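Local coordinates for alpha-l-arabinofuranosidase domain protein (Thermotoga maritima, PDB 4ATW) that probably hydrolyses terminal, non-reducing alpha-L-arabinofuranosyl residues from arabinose-containing saccharides, as a thermostable glycoside hydrolase, at residues K199-D213 / A225-Y237. Numbering follows the deposited sequence.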
ATOM      1  N   LYS A 199      24.466  -2.640  -1.981  1.00 38.87           N
ATOM      2  CA  LYS A 199      24.582  -2.925  -0.563  1.00 38.01           C
ATOM      3  C   LYS A 199      26.039  -2.850  -0.055  1.00 43.55           C
ATOM      4  O   LYS A 199      26.243  -2.783   1.171  1.00 43.54           O
ATOM      5  CB  LYS A 199      23.979  -4.287  -0.210  1.00 33.70           C
ATOM      6  CG  LYS A 199      22.498  -4.213   0.153  1.00 29.02           C
ATOM      7  CD  LYS A 199      22.039  -5.417   0.926  1.00 38.40           C
ATOM      8  CE  LYS A 199      20.628  -5.252   1.475  1.00 45.48           C
ATOM      9  NZ  LYS A 199      20.304  -6.339   2.474  1.00 40.32           N
ATOM     10  N   VAL A 200      27.055  -2.881  -0.945  1.00 43.46           N
ATOM     11  CA  VAL A 200      28.436  -2.745  -0.457  1.00 38.06           C
ATOM     12  C   VAL A 200      28.637  -1.254  -0.246  1.00 36.23           C
ATOM     13  O   VAL A 200      29.395  -0.821   0.627  1.00 34.12           O
ATOM     14  CB  VAL A 200      29.498  -3.254  -1.418  1.00 21.51           C
ATOM     15  CG1 VAL A 200      29.063  -4.547  -1.966  1.00 29.44           C
ATOM     16  CG2 VAL A 200      29.806  -2.242  -2.456  1.00 34.59           C
ATOM     17  N   PHE A 201      27.932  -0.471  -1.052  1.00 29.04           N
ATOM     18  CA  PHE A 201      27.971   0.972  -0.919  1.00 32.35           C
ATOM     19  C   PHE A 201      27.202   1.425   0.335  1.00 35.30           C
ATOM     20  O   PHE A 201      27.696   2.257   1.104  1.00 35.34           O
ATOM     21  CB  PHE A 201      27.360   1.630  -2.137  1.00 22.37           C
ATOM     22  CG  PHE A 201      27.356   3.120  -2.061  1.00 37.08           C
ATOM     23  CD1 PHE A 201      28.524   3.852  -2.305  1.00 32.82           C
ATOM     24  CD2 PHE A 201      26.203   3.804  -1.689  1.00 35.34           C
ATOM     25  CE1 PHE A 201      28.533   5.227  -2.177  1.00 29.56           C
ATOM     26  CE2 PHE A 201      26.206   5.196  -1.556  1.00 25.94           C
ATOM     27  CZ  PHE A 201      27.360   5.901  -1.797  1.00 30.92           C
ATOM     28  N   ASP A 202      25.991   0.887   0.523  1.00 30.10           N
ATOM     29  CA  ASP A 202      25.160   1.215   1.678  1.00 25.20           C
ATOM     30  C   ASP A 202      24.478  -0.022   2.226  1.00 30.41           C
ATOM     31  O   ASP A 202      23.351  -0.347   1.831  1.00 28.13           O
ATOM     32  CB  ASP A 202      24.074   2.207   1.325  1.00 29.89           C
ATOM     33  CG  ASP A 202      23.351   2.679   2.540  1.00 28.42           C
ATOM     34  OD1 ASP A 202      23.580   2.097   3.621  1.00 31.51           O
ATOM     35  OD2 ASP A 202      22.564   3.630   2.436  1.00 43.33           O
ATOM     36  N   PRO A 203      25.137  -0.706   3.171  1.00 31.72           N
ATOM     37  CA  PRO A 203      24.697  -1.926   3.845  1.00 31.94           C
ATOM     38  C   PRO A 203      23.361  -1.831   4.524  1.00 32.07           C
ATOM     39  O   PRO A 203      22.661  -2.831   4.677  1.00 52.11           O
ATOM     40  CB  PRO A 203      25.811  -2.183   4.838  1.00 24.56           C
ATOM     41  CG  PRO A 203      26.984  -1.685   4.134  1.00 25.92           C
ATOM     42  CD  PRO A 203      26.500  -0.370   3.597  1.00 21.35           C
ATOM     43  N   THR A 204      22.992  -0.623   4.918  1.00 35.31           N
ATOM     44  CA  THR A 204      21.726  -0.413   5.617  1.00 37.33           C
ATOM     45  C   THR A 204      20.439  -0.490   4.819  1.00 34.94           C
ATOM     46  O   THR A 204      19.385  -0.650   5.412  1.00 38.12           O
ATOM     47  CB  THR A 204      21.704   0.919   6.309  1.00 38.30           C
ATOM     48  OG1 THR A 204      21.515   1.940   5.325  1.00 34.78           O
ATOM     49  CG2 THR A 204      23.019   1.140   7.071  1.00 39.10           C
ATOM     50  N   ILE A 205      20.488  -0.367   3.500  1.00 29.70           N
ATOM     51  CA  ILE A 205      19.252  -0.462   2.739  1.00 39.97           C
ATOM     52  C   ILE A 205      18.541  -1.825   2.685  1.00 36.29           C
ATOM     53  O   ILE A 205      19.123  -2.901   2.852  1.00 37.41           O
ATOM     54  CB  ILE A 205      19.440   0.013   1.304  1.00 42.96           C
ATOM     55  CG1 ILE A 205      20.431  -0.874   0.556  1.00 44.87           C
ATOM     56  CG2 ILE A 205      19.907   1.438   1.326  1.00 49.97           C
ATOM     57  CD1 ILE A 205      20.661  -0.439  -0.891  1.00 17.56           C
ATOM     58  N   LYS A 206      17.243  -1.742   2.471  1.00 32.30           N
ATOM     59  CA  LYS A 206      16.419  -2.907   2.343  1.00 31.34           C
ATOM     60  C   LYS A 206      16.107  -3.020   0.839  1.00 43.12           C
ATOM     61  O   LYS A 206      15.742  -2.030   0.169  1.00 36.77           O
ATOM     62  CB  LYS A 206      15.127  -2.709   3.122  1.00 29.82           C
ATOM     63  CG  LYS A 206      15.300  -2.467   4.592  1.00 38.16           C
ATOM     64  CD  LYS A 206      15.823  -3.698   5.276  1.00 41.71           C
ATOM     65  CE  LYS A 206      15.390  -3.738   6.732  1.00 45.81           C
ATOM     66  NZ  LYS A 206      15.775  -5.019   7.420  1.00 61.37           N
ATOM     67  N   ALA A 207      16.256  -4.230   0.311  1.00 39.12           N
ATOM     68  CA  ALA A 207      15.978  -4.501  -1.089  1.00 34.81           C
ATOM     69  C   ALA A 207      14.684  -5.331  -1.323  1.00 32.96           C
ATOM     70  O   ALA A 207      14.475  -6.360  -0.702  1.00 37.94           O
ATOM     71  CB  ALA A 207      17.152  -5.225  -1.684  1.00 23.90           C
ATOM     72  N   ILE A 208      13.826  -4.881  -2.234  1.00 23.28           N
ATOM     73  CA  ILE A 208      12.602  -5.597  -2.567  1.00 20.14           C
ATOM     74  C   ILE A 208      12.759  -6.093  -4.020  1.00 35.10           C
ATOM     75  O   ILE A 208      12.844  -5.281  -4.993  1.00 20.50           O
ATOM     76  CB  ILE A 208      11.376  -4.689  -2.511  1.00 13.45           C
ATOM     77  CG1 ILE A 208      11.222  -4.060  -1.134  1.00 18.22           C
ATOM     78  CG2 ILE A 208      10.173  -5.458  -2.828  1.00 20.09           C
ATOM     79  CD1 ILE A 208      12.142  -2.812  -0.892  1.00 32.49           C
ATOM     80  N   ALA A 209      12.809  -7.428  -4.158  1.00 38.39           N
ATOM     81  CA  ALA A 209      12.986  -8.083  -5.460  1.00 32.89           C
ATOM     82  C   ALA A 209      11.653  -8.382  -6.088  1.00 25.17           C
ATOM     83  O   ALA A 209      10.686  -8.615  -5.412  1.00 31.25           O
ATOM     84  CB  ALA A 209      13.782  -9.351  -5.303  1.00 20.52           C
ATOM     85  N   VAL A 210      11.606  -8.371  -7.397  1.00 18.86           N
ATOM     86  CA  VAL A 210      10.375  -8.611  -8.073  1.00 20.42           C
ATOM     87  C   VAL A 210       9.908 -10.023  -7.971  1.00 27.94           C
ATOM     88  O   VAL A 210      10.590 -10.944  -8.417  1.00 29.89           O
ATOM     89  CB  VAL A 210      10.495  -8.326  -9.518  1.00 21.99           C
ATOM     90  CG1 VAL A 210       9.102  -8.376 -10.141  1.00 34.13           C
ATOM     91  CG2 VAL A 210      11.154  -6.988  -9.708  1.00 20.54           C
ATOM     92  N   GLY A 211       8.733 -10.189  -7.392  1.00 26.36           N
ATOM     93  CA  GLY A 211       8.165 -11.501  -7.267  1.00 28.61           C
ATOM     94  C   GLY A 211       6.868 -11.436  -8.016  1.00 30.48           C
ATOM     95  O   GLY A 211       6.446 -10.349  -8.405  1.00 46.74           O
ATOM     96  N   CYS A 212       6.226 -12.569  -8.236  1.00 25.89           N
ATOM     97  CA  CYS A 212       4.962 -12.535  -8.939  1.00 33.72           C
ATOM     98  C   CYS A 212       4.228 -13.872  -8.772  1.00 27.58           C
ATOM     99  O   CYS A 212       4.512 -14.588  -7.835  1.00 22.25           O
ATOM    100  CB  CYS A 212       5.174 -12.194 -10.409  1.00 26.42           C
ATOM    101  SG  CYS A 212       5.670 -13.591 -11.290  1.00 39.75           S
ATOM    102  N   ASP A 213       3.295 -14.201  -9.664  1.00 27.20           N
ATOM    103  CA  ASP A 213       2.523 -15.407  -9.513  1.00 26.35           C
ATOM    104  C   ASP A 213       3.121 -16.684 -10.070  1.00 36.11           C
ATOM    105  O   ASP A 213       2.597 -17.777  -9.839  1.00 43.68           O
ATOM    106  CB  ASP A 213       1.122 -15.191 -10.063  1.00 24.85           C
ATOM    107  CG  ASP A 213       0.206 -14.571  -9.044  1.00 38.96           C
ATOM    108  OD1 ASP A 213       0.186 -15.099  -7.902  1.00 47.73           O
ATOM    109  OD2 ASP A 213      -0.488 -13.576  -9.373  1.00 37.53           O
ATOM    110  N   ALA A 225      19.059 -14.687  -5.125  1.00 41.52           N
ATOM    111  CA  ALA A 225      19.346 -13.545  -4.286  1.00 40.51           C
ATOM    112  C   ALA A 225      18.854 -13.671  -2.860  1.00 37.90           C
ATOM    113  O   ALA A 225      18.877 -12.695  -2.123  1.00 38.21           O
ATOM    114  CB  ALA A 225      18.757 -12.297  -4.927  1.00 51.13           C
ATOM    115  N   GLY A 226      18.423 -14.869  -2.477  1.00 37.37           N
ATOM    116  CA  GLY A 226      17.920 -15.109  -1.133  1.00 26.68           C
ATOM    117  C   GLY A 226      18.817 -14.785   0.063  1.00 29.63           C
ATOM    118  O   GLY A 226      18.350 -14.755   1.215  1.00 30.33           O
ATOM    119  N   ASP A 227      20.091 -14.535  -0.206  1.00 26.68           N
ATOM    120  CA  ASP A 227      21.040 -14.204   0.835  1.00 34.36           C
ATOM    121  C   ASP A 227      21.305 -12.695   0.871  1.00 29.48           C
ATOM    122  O   ASP A 227      22.089 -12.218   1.706  1.00 35.37           O
ATOM    123  CB  ASP A 227      22.366 -14.939   0.604  1.00 60.05           C
ATOM    124  CG  ASP A 227      22.952 -14.663  -0.777  1.00 72.35           C
ATOM    125  OD1 ASP A 227      22.176 -14.325  -1.703  1.00 77.15           O
ATOM    126  OD2 ASP A 227      24.185 -14.790  -0.937  1.00 68.10           O
ATOM    127  N   VAL A 228      20.670 -11.939  -0.021  1.00 24.40           N
ATOM    128  CA  VAL A 228      20.900 -10.509  -0.028  1.00 28.84           C
ATOM    129  C   VAL A 228      19.691  -9.631  -0.140  1.00 31.17           C
ATOM    130  O   VAL A 228      19.759  -8.463   0.207  1.00 39.30           O
ATOM    131  CB  VAL A 228      21.855 -10.060  -1.154  1.00 25.40           C
ATOM    132  CG1 VAL A 228      23.184 -10.796  -1.068  1.00 20.67           C
ATOM    133  CG2 VAL A 228      21.188 -10.251  -2.481  1.00 21.89           C
ATOM    134  N   ILE A 229      18.594 -10.141  -0.654  1.00 29.71           N
ATOM    135  CA  ILE A 229      17.424  -9.296  -0.758  1.00 27.44           C
ATOM    136  C   ILE A 229      16.708  -9.376   0.592  1.00 36.92           C
ATOM    137  O   ILE A 229      16.987 -10.286   1.362  1.00 37.24           O
ATOM    138  CB  ILE A 229      16.540  -9.780  -1.882  1.00 26.04           C
ATOM    139  CG1 ILE A 229      15.972 -11.154  -1.550  1.00  9.54           C
ATOM    140  CG2 ILE A 229      17.360  -9.871  -3.148  1.00 14.50           C
ATOM    141  CD1 ILE A 229      15.238 -11.757  -2.729  1.00 31.20           C
ATOM    142  N   ASP A 230      15.816  -8.427   0.893  1.00 40.92           N
ATOM    143  CA  ASP A 230      15.097  -8.421   2.163  1.00 26.04           C
ATOM    144  C   ASP A 230      13.624  -8.746   2.040  1.00 35.45           C
ATOM    145  O   ASP A 230      12.994  -9.156   3.012  1.00 38.77           O
ATOM    146  CB  ASP A 230      15.272  -7.083   2.819  1.00 25.85           C
ATOM    147  CG  ASP A 230      16.719  -6.745   3.017  1.00 46.66           C
ATOM    148  OD1 ASP A 230      17.323  -7.346   3.920  1.00 53.83           O
ATOM    149  OD2 ASP A 230      17.275  -5.901   2.271  1.00 57.71           O
ATOM    150  N   PHE A 231      13.079  -8.565   0.841  1.00 32.31           N
ATOM    151  CA  PHE A 231      11.684  -8.857   0.560  1.00 28.24           C
ATOM    152  C   PHE A 231      11.556  -9.397  -0.837  1.00 28.74           C
ATOM    153  O   PHE A 231      12.504  -9.374  -1.621  1.00 33.80           O
ATOM    154  CB  PHE A 231      10.834  -7.604   0.599  1.00 35.59           C
ATOM    155  CG  PHE A 231      10.897  -6.857   1.884  1.00 39.28           C
ATOM    156  CD1 PHE A 231      11.979  -6.055   2.197  1.00 32.07           C
ATOM    157  CD2 PHE A 231       9.840  -6.934   2.783  1.00 55.40           C
ATOM    158  CE1 PHE A 231      12.003  -5.347   3.379  1.00 38.75           C
ATOM    159  CE2 PHE A 231       9.864  -6.219   3.976  1.00 54.55           C
ATOM    160  CZ  PHE A 231      10.946  -5.431   4.266  1.00 44.61           C
ATOM    161  N   ILE A 232      10.362  -9.876  -1.143  1.00 30.52           N
ATOM    162  CA  ILE A 232      10.057 -10.347  -2.478  1.00 29.95           C
ATOM    163  C   ILE A 232       8.695  -9.708  -2.687  1.00 33.70           C
ATOM    164  O   ILE A 232       7.793  -9.834  -1.868  1.00 25.16           O
ATOM    165  CB  ILE A 232      10.038 -11.879  -2.606  1.00 19.04           C
ATOM    166  CG1 ILE A 232       9.586 -12.238  -4.013  1.00 20.85           C
ATOM    167  CG2 ILE A 232       9.156 -12.504  -1.565  1.00 18.94           C
ATOM    168  CD1 ILE A 232       9.960 -13.659  -4.415  1.00 31.44           C
ATOM    169  N   SER A 233       8.624  -8.931  -3.756  1.00 43.65           N
ATOM    170  CA  SER A 233       7.467  -8.148  -4.138  1.00 41.65           C
ATOM    171  C   SER A 233       6.287  -8.982  -4.583  1.00 40.36           C
ATOM    172  O   SER A 233       6.482 -10.017  -5.217  1.00 35.18           O
ATOM    173  CB  SER A 233       7.917  -7.184  -5.254  1.00 22.76           C
ATOM    174  OG  SER A 233       6.847  -6.542  -5.886  1.00 44.41           O
ATOM    175  N   TYR A 234       5.081  -8.553  -4.198  1.00 27.69           N
ATOM    176  CA  TYR A 234       3.857  -9.208  -4.651  1.00 39.43           C
ATOM    177  C   TYR A 234       2.810  -8.153  -5.033  1.00 38.78           C
ATOM    178  O   TYR A 234       2.571  -7.214  -4.269  1.00 33.22           O
ATOM    179  CB  TYR A 234       3.251 -10.155  -3.607  1.00 47.16           C
ATOM    180  CG  TYR A 234       2.141 -11.040  -4.203  1.00 43.39           C
ATOM    181  CD1 TYR A 234       2.452 -12.143  -4.999  1.00 35.07           C
ATOM    182  CD2 TYR A 234       0.796 -10.708  -4.051  1.00 38.09           C
ATOM    183  CE1 TYR A 234       1.460 -12.883  -5.631  1.00 37.90           C
ATOM    184  CE2 TYR A 234      -0.201 -11.455  -4.688  1.00 42.34           C
ATOM    185  CZ  TYR A 234       0.142 -12.530  -5.470  1.00 32.20           C
ATOM    186  OH  TYR A 234      -0.838 -13.226  -6.108  1.00 40.82           O
ATOM    187  N   HIS A 235       2.204  -8.310  -6.216  1.00 40.70           N
ATOM    188  CA  HIS A 235       1.219  -7.369  -6.716  1.00 38.16           C
ATOM    189  C   HIS A 235      -0.122  -8.035  -6.764  1.00 42.86           C
ATOM    190  O   HIS A 235      -0.234  -9.100  -7.358  1.00 49.49           O
ATOM    191  CB  HIS A 235       1.603  -6.906  -8.115  1.00 40.21           C
ATOM    192  CG  HIS A 235       2.786  -5.993  -8.140  1.00 59.37           C
ATOM    193  ND1 HIS A 235       3.193  -5.325  -9.276  1.00 64.63           N
ATOM    194  CD2 HIS A 235       3.663  -5.646  -7.167  1.00 63.99           C
ATOM    195  CE1 HIS A 235       4.269  -4.609  -9.003  1.00 71.13           C
ATOM    196  NE2 HIS A 235       4.576  -4.786  -7.729  1.00 73.48           N
ATOM    197  N   PHE A 236      -1.143  -7.426  -6.152  1.00 40.61           N
ATOM    198  CA  PHE A 236      -2.493  -8.010  -6.157  1.00 35.66           C
ATOM    199  C   PHE A 236      -3.567  -7.034  -6.598  1.00 36.85           C
ATOM    200  O   PHE A 236      -3.827  -6.061  -5.908  1.00 34.32           O
ATOM    201  CB  PHE A 236      -2.861  -8.517  -4.774  1.00 29.87           C
ATOM    202  CG  PHE A 236      -4.133  -9.310  -4.739  1.00 30.36           C
ATOM    203  CD1 PHE A 236      -4.138 -10.663  -5.058  1.00 36.67           C
ATOM    204  CD2 PHE A 236      -5.329  -8.714  -4.381  1.00 46.98           C
ATOM    205  CE1 PHE A 236      -5.330 -11.420  -5.023  1.00 39.46           C
ATOM    206  CE2 PHE A 236      -6.535  -9.451  -4.337  1.00 52.57           C
ATOM    207  CZ  PHE A 236      -6.536 -10.806  -4.660  1.00 46.13           C
ATOM    208  N   TYR A 237      -4.188  -7.291  -7.745  1.00 38.18           N
ATOM    209  CA  TYR A 237      -5.249  -6.421  -8.245  1.00 48.33           C
ATOM    210  C   TYR A 237      -6.499  -7.266  -8.437  1.00 55.84           C
ATOM    211  O   TYR A 237      -6.475  -8.268  -9.157  1.00 55.81           O
ATOM    212  CB  TYR A 237      -4.855  -5.766  -9.575  1.00 45.03           C
ATOM    213  CG  TYR A 237      -3.797  -4.675  -9.449  1.00 50.12           C
ATOM    214  CD1 TYR A 237      -4.017  -3.550  -8.654  1.00 60.01           C
ATOM    215  CD2 TYR A 237      -2.556  -4.784 -10.080  1.00 53.19           C
ATOM    216  CE1 TYR A 237      -3.031  -2.574  -8.488  1.00 46.86           C
ATOM    217  CE2 TYR A 237      -1.566  -3.809  -9.914  1.00 40.03           C
ATOM    218  CZ  TYR A 237      -1.818  -2.716  -9.115  1.00 46.06           C
ATOM    219  OH  TYR A 237      -0.859  -1.764  -8.914  1.00 52.36           O
TER
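Lys-199 and Asp-230 reach for each other from opposite directions just ahead of strand 231-238, the lysine coming in from the loop that precedes strand 206-209. The lysine chain runs out extended beyond CG, and its NZ forms a salt bridge with Asp-230 OD2 at 3.1 Å, arriving on the syn side of the carboxylate. The same NZ also donates to Val-228 O, at 3.2 Å. OD2 spends its anti lone pair on the backbone N of Ala-207, at 2.8 Å, so two donors grip one oxygen. With CG anti to the carbonyl carbon (chi1 -57°), the carboxylate is set beside its own backbone N, and that N in turn bonds Ala-207 O. Arg-273 makes a further salt bridge to OD1, and the positive groups gathered here probably stabilise the carboxylate as an anion. Replacing Asp-230 with an alanine would probably leave Lys-199 without its charged mate and the N-H of Ala-207 without its acceptor.

From here the strands run parallel, Phe-231 N also donating to Ala-207 O and Ser-233 N to Ala-209 O. Ile-208 and Phe-231 lie side by side on one face of the sheet, CG1 4.0 Å from ring atom CD1, while Lys-206 CB and Ala-207 O sit at the ring edge. Both side chains also rest on Ala-278 of the next strand. On the opposite face Ala-209 CB meets Ile-229 CD1 at 3.8 Å, beneath helix 184-196. Further along, Ile-232 CG1 packs 3.6 Å from Gly-211 CA; helix 250-265 flanks this isoleucine through Ile-264.

Strands 206-209 and 231-238, linked through helix 215-225, form a beta-alpha-beta unit, the fifth and sixth strands of the eight-stranded parallel sheet characteristic of a (beta/alpha)8 TIM-barrel catalytic domain.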